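Local coordinates for high-affinity zinc uptake system protein znuA (Streptococcus suis, PDB 3MFQ) that probably captures zinc and possibly other divalent metal ions as the solute-binding component of an ABC-type uptake system, at residues K249-D254 / V274-K279; F107-Y112 / D268-N273. One frame throughout, in Å; residues are numbered along the deposited sequence.

Interaction 1 of 2, residues K249-D254 / V274-K279; sequences KELFSD and VKLMVK. With ZN (zinc ion), chain D.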
loop_
_atom_site.group_PDB
_atom_site.type_symbol
_atom_site.label_atom_id
_atom_site.label_comp_id
_atom_site.label_asym_id
_atom_site.label_seq_id
_atom_site.Cartn_x
_atom_site.Cartn_y
_atom_site.Cartn_z
ATOM N N LYS A 249 9.389 -10.406 -9.612
ATOM C CA LYS A 249 9.034 -11.030 -8.345
ATOM C C LYS A 249 9.159 -10.029 -7.211
ATOM O O LYS A 249 10.051 -10.135 -6.372
ATOM C CB LYS A 249 9.941 -12.221 -8.065
ATOM C CG LYS A 249 9.947 -13.264 -9.155
ATOM C CD LYS A 249 10.999 -14.309 -8.860
ATOM C CE LYS A 249 10.982 -15.419 -9.892
ATOM N NZ LYS A 249 12.050 -16.421 -9.621
ATOM N N GLU A 250 8.259 -9.057 -7.195
ATOM C CA GLU A 250 8.277 -8.029 -6.170
ATOM C C GLU A 250 6.874 -7.746 -5.658
ATOM O O GLU A 250 5.919 -7.684 -6.432
ATOM C CB GLU A 250 8.894 -6.741 -6.716
ATOM C CG GLU A 250 10.393 -6.802 -6.937
ATOM C CD GLU A 250 10.934 -5.511 -7.514
ATOM O OE1 GLU A 250 10.158 -4.789 -8.176
ATOM O OE2 GLU A 250 12.132 -5.219 -7.307
ATOM N N LEU A 251 6.759 -7.586 -4.345
ATOM C CA LEU A 251 5.508 -7.165 -3.738
ATOM C C LEU A 251 5.389 -5.654 -3.856
ATOM O O LEU A 251 6.387 -4.937 -3.771
ATOM C CB LEU A 251 5.461 -7.572 -2.263
ATOM C CG LEU A 251 5.434 -9.062 -1.926
ATOM C CD1 LEU A 251 5.498 -9.266 -0.423
ATOM C CD2 LEU A 251 4.191 -9.715 -2.499
ATOM N N PHE A 252 4.171 -5.170 -4.062
ATOM C CA PHE A 252 3.925 -3.738 -4.059
ATOM C C PHE A 252 3.341 -3.347 -2.713
ATOM O O PHE A 252 2.285 -3.843 -2.323
ATOM C CB PHE A 252 2.960 -3.349 -5.175
ATOM C CG PHE A 252 3.362 -3.850 -6.529
ATOM C CD1 PHE A 252 4.380 -3.235 -7.238
ATOM C CD2 PHE A 252 2.711 -4.930 -7.101
ATOM C CE1 PHE A 252 4.746 -3.694 -8.487
ATOM C CE2 PHE A 252 3.072 -5.391 -8.349
ATOM C CZ PHE A 252 4.092 -4.773 -9.044
ATOM N N SER A 253 4.031 -2.469 -1.996
ATOM C CA SER A 253 3.546 -2.011 -0.704
ATOM C C SER A 253 3.138 -0.548 -0.772
ATOM O O SER A 253 2.012 -0.193 -0.428
ATOM C CB SER A 253 4.613 -2.204 0.374
ATOM O OG SER A 253 5.661 -1.262 0.224
ATOM N N ASP A 254 4.058 0.294 -1.227
ATOM C CA ASP A 254 3.844 1.733 -1.213
ATOM C C ASP A 254 3.628 2.310 -2.603
ATOM O O ASP A 254 3.772 3.513 -2.805
ATOM C CB ASP A 254 5.024 2.433 -0.539
ATOM C CG ASP A 254 5.154 2.070 0.924
ATOM O OD1 ASP A 254 4.154 1.606 1.511
ATOM O OD2 ASP A 254 6.253 2.250 1.487
ATOM N N VAL A 274 -0.782 -11.484 -3.981
ATOM C CA VAL A 274 -1.327 -12.725 -3.444
ATOM C C VAL A 274 -0.747 -13.972 -4.110
ATOM O O VAL A 274 -0.251 -14.865 -3.427
ATOM C CB VAL A 274 -2.858 -12.753 -3.555
ATOM C CG1 VAL A 274 -3.378 -14.149 -3.298
ATOM C CG2 VAL A 274 -3.471 -11.761 -2.582
ATOM N N LYS A 275 -0.815 -14.036 -5.437
ATOM C CA LYS A 275 -0.268 -15.177 -6.168
ATOM C C LYS A 275 1.188 -15.412 -5.786
ATOM O O LYS A 275 1.633 -16.550 -5.644
ATOM C CB LYS A 275 -0.370 -14.965 -7.682
ATOM C CG LYS A 275 -1.779 -15.019 -8.255
ATOM C CD LYS A 275 -1.741 -15.045 -9.781
ATOM C CE LYS A 275 -3.138 -14.971 -10.388
ATOM N NZ LYS A 275 -3.107 -15.103 -11.874
ATOM N N LEU A 276 1.928 -14.322 -5.623
ATOM C CA LEU A 276 3.348 -14.397 -5.311
ATOM C C LEU A 276 3.571 -15.097 -3.980
ATOM O O LEU A 276 4.469 -15.927 -3.843
ATOM C CB LEU A 276 3.953 -12.992 -5.276
ATOM C CG LEU A 276 5.476 -12.896 -5.205
ATOM C CD1 LEU A 276 6.103 -13.584 -6.403
ATOM C CD2 LEU A 276 5.918 -11.447 -5.134
ATOM N N MET A 277 2.746 -14.759 -2.999
ATOM C CA MET A 277 2.871 -15.333 -1.668
ATOM C C MET A 277 2.580 -16.828 -1.676
ATOM O O MET A 277 3.309 -17.615 -1.074
ATOM C CB MET A 277 1.928 -14.625 -0.697
ATOM C CG MET A 277 2.151 -13.129 -0.606
ATOM S SD MET A 277 1.017 -12.334 0.542
ATOM C CE MET A 277 1.496 -10.622 0.354
ATOM N N VAL A 278 1.511 -17.219 -2.359
ATOM C CA VAL A 278 1.109 -18.618 -2.375
ATOM C C VAL A 278 2.184 -19.481 -3.018
ATOM O O VAL A 278 2.446 -20.589 -2.563
ATOM C CB VAL A 278 -0.235 -18.830 -3.106
ATOM C CG1 VAL A 278 -1.259 -17.807 -2.636
ATOM C CG2 VAL A 278 -0.051 -18.749 -4.609
ATOM N N LYS A 279 2.817 -18.960 -4.064
ATOM C CA LYS A 279 3.805 -19.727 -4.812
ATOM C C LYS A 279 4.991 -20.124 -3.945
ATOM O O LYS A 279 5.502 -21.237 -4.054
ATOM C CB LYS A 279 4.289 -18.950 -6.035
ATOM C CG LYS A 279 5.355 -19.682 -6.829
ATOM C CD LYS A 279 5.654 -18.989 -8.145
ATOM C CE LYS A 279 6.656 -19.786 -8.972
ATOM N NZ LYS A 279 6.870 -19.206 -10.328
HETATM ZN ZN ZN D . 5.348 1.701 3.588
#
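The F252 ring carries the carbonyl oxygen of E250 over one face, with E250 O 4.1 Å above the ring plane and displaced toward the rim, and it also meets the imidazole of H272 at about 45°. That same E250 O accepts a hydrogen bond from H272 NE2, so the loop backbone is tied to helix 266-281 one turn before L276. The other flat group, the D254 carboxylate, takes the zinc through both oxygens, with OD1 and OD2 of D254 each 2.4 Å from ZN. H41, H104 and H170 complete this three-histidine, one-aspartate site, which matches the interlobe metal site of the cluster 9 family of solute-binding proteins. Between the loop and residues 274-279 the contact is apolar. L276, its CG anti to the backbone N (chi1 -170°), aims at the loop, and its CD2 lies 3.6 Å from L251 CD2 as the two leucines cross obliquely. The same methyl is 3.9 Å from the carbonyl carbon of E250. M277, extended beyond CG, crosses L251 at about a right angle and brings CE to 4.0 Å from L251 CD2. F217 of strand 215-217 touches both leucines.

Interaction 2 of 2, residues F107-Y112 / D268-N273; sequences FSIPLY and DMYKHN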
loop_
_atom_site.group_PDB
_atom_site.type_symbol
_atom_site.label_atom_id
_atom_site.label_comp_id
_atom_site.label_asym_id
_atom_site.label_seq_id
_atom_site.Cartn_x
_atom_site.Cartn_y
_atom_site.Cartn_z
ATOM N N PHE A 107 -4.607 -2.455 2.153
ATOM C CA PHE A 107 -4.629 -3.913 2.078
ATOM C C PHE A 107 -5.790 -4.495 2.882
ATOM O O PHE A 107 -6.095 -5.681 2.783
ATOM C CB PHE A 107 -3.295 -4.509 2.530
ATOM C CG PHE A 107 -2.158 -4.228 1.590
ATOM C CD1 PHE A 107 -2.175 -4.719 0.295
ATOM C CD2 PHE A 107 -1.068 -3.482 2.003
ATOM C CE1 PHE A 107 -1.129 -4.463 -0.574
ATOM C CE2 PHE A 107 -0.018 -3.224 1.138
ATOM C CZ PHE A 107 -0.050 -3.715 -0.150
ATOM N N SER A 108 -6.431 -3.654 3.685
ATOM C CA SER A 108 -7.689 -4.024 4.314
ATOM C C SER A 108 -8.813 -3.598 3.386
ATOM O O SER A 108 -9.324 -2.485 3.489
ATOM C CB SER A 108 -7.846 -3.344 5.674
ATOM O OG SER A 108 -9.124 -3.615 6.236
ATOM N N ILE A 109 -9.183 -4.484 2.469
ATOM C CA ILE A 109 -10.197 -4.178 1.465
ATOM C C ILE A 109 -11.374 -3.360 2.004
ATOM O O ILE A 109 -11.825 -2.421 1.350
ATOM C CB ILE A 109 -10.700 -5.452 0.758
ATOM C CG1 ILE A 109 -9.590 -6.029 -0.122
ATOM C CG2 ILE A 109 -11.932 -5.151 -0.076
ATOM C CD1 ILE A 109 -10.007 -7.235 -0.920
ATOM N N PRO A 110 -11.878 -3.708 3.197
ATOM C CA PRO A 110 -12.943 -2.886 3.778
ATOM C C PRO A 110 -12.530 -1.418 3.876
ATOM O O PRO A 110 -13.276 -0.528 3.465
ATOM C CB PRO A 110 -13.112 -3.481 5.176
ATOM C CG PRO A 110 -12.704 -4.895 5.025
ATOM C CD PRO A 110 -11.591 -4.897 4.019
ATOM N N LEU A 111 -11.343 -1.177 4.419
ATOM C CA LEU A 111 -10.816 0.175 4.545
ATOM C C LEU A 111 -10.668 0.850 3.188
ATOM O O LEU A 111 -10.947 2.038 3.046
ATOM C CB LEU A 111 -9.473 0.153 5.274
ATOM C CG LEU A 111 -9.552 0.362 6.787
ATOM C CD1 LEU A 111 -10.834 -0.227 7.350
ATOM C CD2 LEU A 111 -8.330 -0.219 7.480
ATOM N N TYR A 112 -10.229 0.089 2.191
ATOM C CA TYR A 112 -10.055 0.639 0.854
ATOM C C TYR A 112 -11.405 0.994 0.238
ATOM O O TYR A 112 -11.553 2.038 -0.394
ATOM C CB TYR A 112 -9.288 -0.334 -0.040
ATOM C CG TYR A 112 -8.754 0.302 -1.307
ATOM C CD1 TYR A 112 -7.661 1.157 -1.268
ATOM C CD2 TYR A 112 -9.339 0.044 -2.540
ATOM C CE1 TYR A 112 -7.169 1.740 -2.420
ATOM C CE2 TYR A 112 -8.853 0.621 -3.698
ATOM C CZ TYR A 112 -7.767 1.469 -3.632
ATOM O OH TYR A 112 -7.275 2.049 -4.779
ATOM N N ASP A 268 -5.280 -5.568 -9.645
ATOM C CA ASP A 268 -4.247 -6.389 -10.267
ATOM C C ASP A 268 -2.991 -6.429 -9.406
ATOM O O ASP A 268 -2.380 -7.481 -9.232
ATOM C CB ASP A 268 -3.930 -5.887 -11.676
ATOM C CG ASP A 268 -5.061 -6.145 -12.654
ATOM O OD1 ASP A 268 -5.993 -6.900 -12.301
ATOM O OD2 ASP A 268 -5.022 -5.598 -13.774
ATOM N N MET A 269 -2.613 -5.278 -8.861
ATOM C CA MET A 269 -1.496 -5.216 -7.933
ATOM C C MET A 269 -1.756 -6.155 -6.766
ATOM O O MET A 269 -0.842 -6.786 -6.243
ATOM C CB MET A 269 -1.297 -3.786 -7.428
ATOM C CG MET A 269 -0.268 -3.645 -6.317
ATOM S SD MET A 269 -0.910 -4.057 -4.681
ATOM C CE MET A 269 -2.098 -2.741 -4.440
ATOM N N TYR A 270 -3.016 -6.246 -6.364
ATOM C CA TYR A 270 -3.400 -7.090 -5.244
ATOM C C TYR A 270 -3.223 -8.563 -5.581
ATOM O O TYR A 270 -2.596 -9.316 -4.832
ATOM C CB TYR A 270 -4.856 -6.834 -4.879
ATOM C CG TYR A 270 -5.124 -6.826 -3.401
ATOM C CD1 TYR A 270 -4.941 -7.969 -2.638
ATOM C CD2 TYR A 270 -5.570 -5.674 -2.765
ATOM C CE1 TYR A 270 -5.186 -7.962 -1.290
ATOM C CE2 TYR A 270 -5.821 -5.664 -1.410
ATOM C CZ TYR A 270 -5.627 -6.812 -0.677
ATOM O OH TYR A 270 -5.872 -6.822 0.676
ATOM N N LYS A 271 -3.797 -8.971 -6.708
ATOM C CA LYS A 271 -3.712 -10.354 -7.149
ATOM C C LYS A 271 -2.256 -10.756 -7.311
ATOM O O LYS A 271 -1.844 -11.827 -6.869
ATOM C CB LYS A 271 -4.460 -10.545 -8.469
ATOM C CG LYS A 271 -5.953 -10.279 -8.385
ATOM C CD LYS A 271 -6.630 -10.520 -9.725
ATOM C CE LYS A 271 -8.122 -10.251 -9.645
ATOM N NZ LYS A 271 -8.794 -10.476 -10.954
ATOM N N HIS A 272 -1.480 -9.886 -7.947
ATOM C CA HIS A 272 -0.053 -10.114 -8.130
ATOM C C HIS A 272 0.625 -10.443 -6.805
ATOM O O HIS A 272 1.366 -11.421 -6.699
ATOM C CB HIS A 272 0.603 -8.887 -8.758
ATOM C CG HIS A 272 2.099 -8.936 -8.761
ATOM N ND1 HIS A 272 2.824 -9.406 -9.834
ATOM C CD2 HIS A 272 3.004 -8.576 -7.822
ATOM C CE1 HIS A 272 4.114 -9.332 -9.556
ATOM N NE2 HIS A 272 4.250 -8.831 -8.340
ATOM N N ASN A 273 0.370 -9.616 -5.797
ATOM C CA ASN A 273 0.931 -9.844 -4.475
ATOM C C ASN A 273 0.515 -11.201 -3.920
ATOM O O ASN A 273 1.351 -11.977 -3.459
ATOM C CB ASN A 273 0.521 -8.725 -3.516
ATOM C CG ASN A 273 1.313 -7.449 -3.738
ATOM O OD1 ASN A 273 2.154 -7.372 -4.633
ATOM N ND2 ASN A 273 1.051 -6.441 -2.914
#
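N273 ND2 is held by one hydrogen bond, donated to the carbonyl oxygen of F252 in the loop that leads to the zinc ligand D254. The amide, with CG anti to its own carbonyl carbon, thereby bridges that loop and the F107 ring: N273 ND2 also packs 3.8 Å from F107 CE1, the ring and amide planes 38° apart. The contact joins the start of helix 109-123 to helix 266-281 within the two-lobed fold of the cluster 9 metal-binding proteins, alongside the long helix 131-156, which spans the lobes in this family. S108 occupies the N-cap of helix 109-123, and its O accepts the first-turn bond from Y112 N.

F107 and Y270 carry the packing between them. The F107 ring turns an edge toward the face of Y270 in a T-shaped pair, the centroids 5.8 Å apart and the planes at 75°, with F107 CD1 4.1 Å from Y270 CE2. M269 leaves the helix with CG anti to the backbone N and then bends at chi2 and chi3, which folds SD back to 4.1 Å from F107 CE1 in an oblique Met-aromatic contact. F173 stacks on F107 as well, and the F107 side chain lies about 8 Å from the zinc, which places this end of the cluster near the metal site.

The phenol end of Y270 reaches the turn before the helix. F107 O lies in the plane of the Y270 ring, at its edge, 2.4 Å from Y270 OH. I109 crosses the tyrosine obliquely. Its CG1, anti to the carbonyl carbon and beside the backbone N, rests 4.0 Å from Y270 CE2.

How the interactions relate
From the N terminus, the chain first passes the four-stranded parallel sheet and then F107-Y112 at the head of helix 109-123. It continues through the long helix 131-156 and the strands beyond it to the loop K249-D254, and finally enters helix 266-281, where D268-N273 runs directly into V274-K279. Interaction 2 closes a long loop of 155 residues, whereas interaction 1 closes a short one of 19. Their segments alternate along the sequence, so the two contacts cross. They also touch: D268-N273 takes the head of helix 109-123 and is hydrogen-bonded to the 249-254 loop, while V274-K279 adds the apolar contact with that same loop.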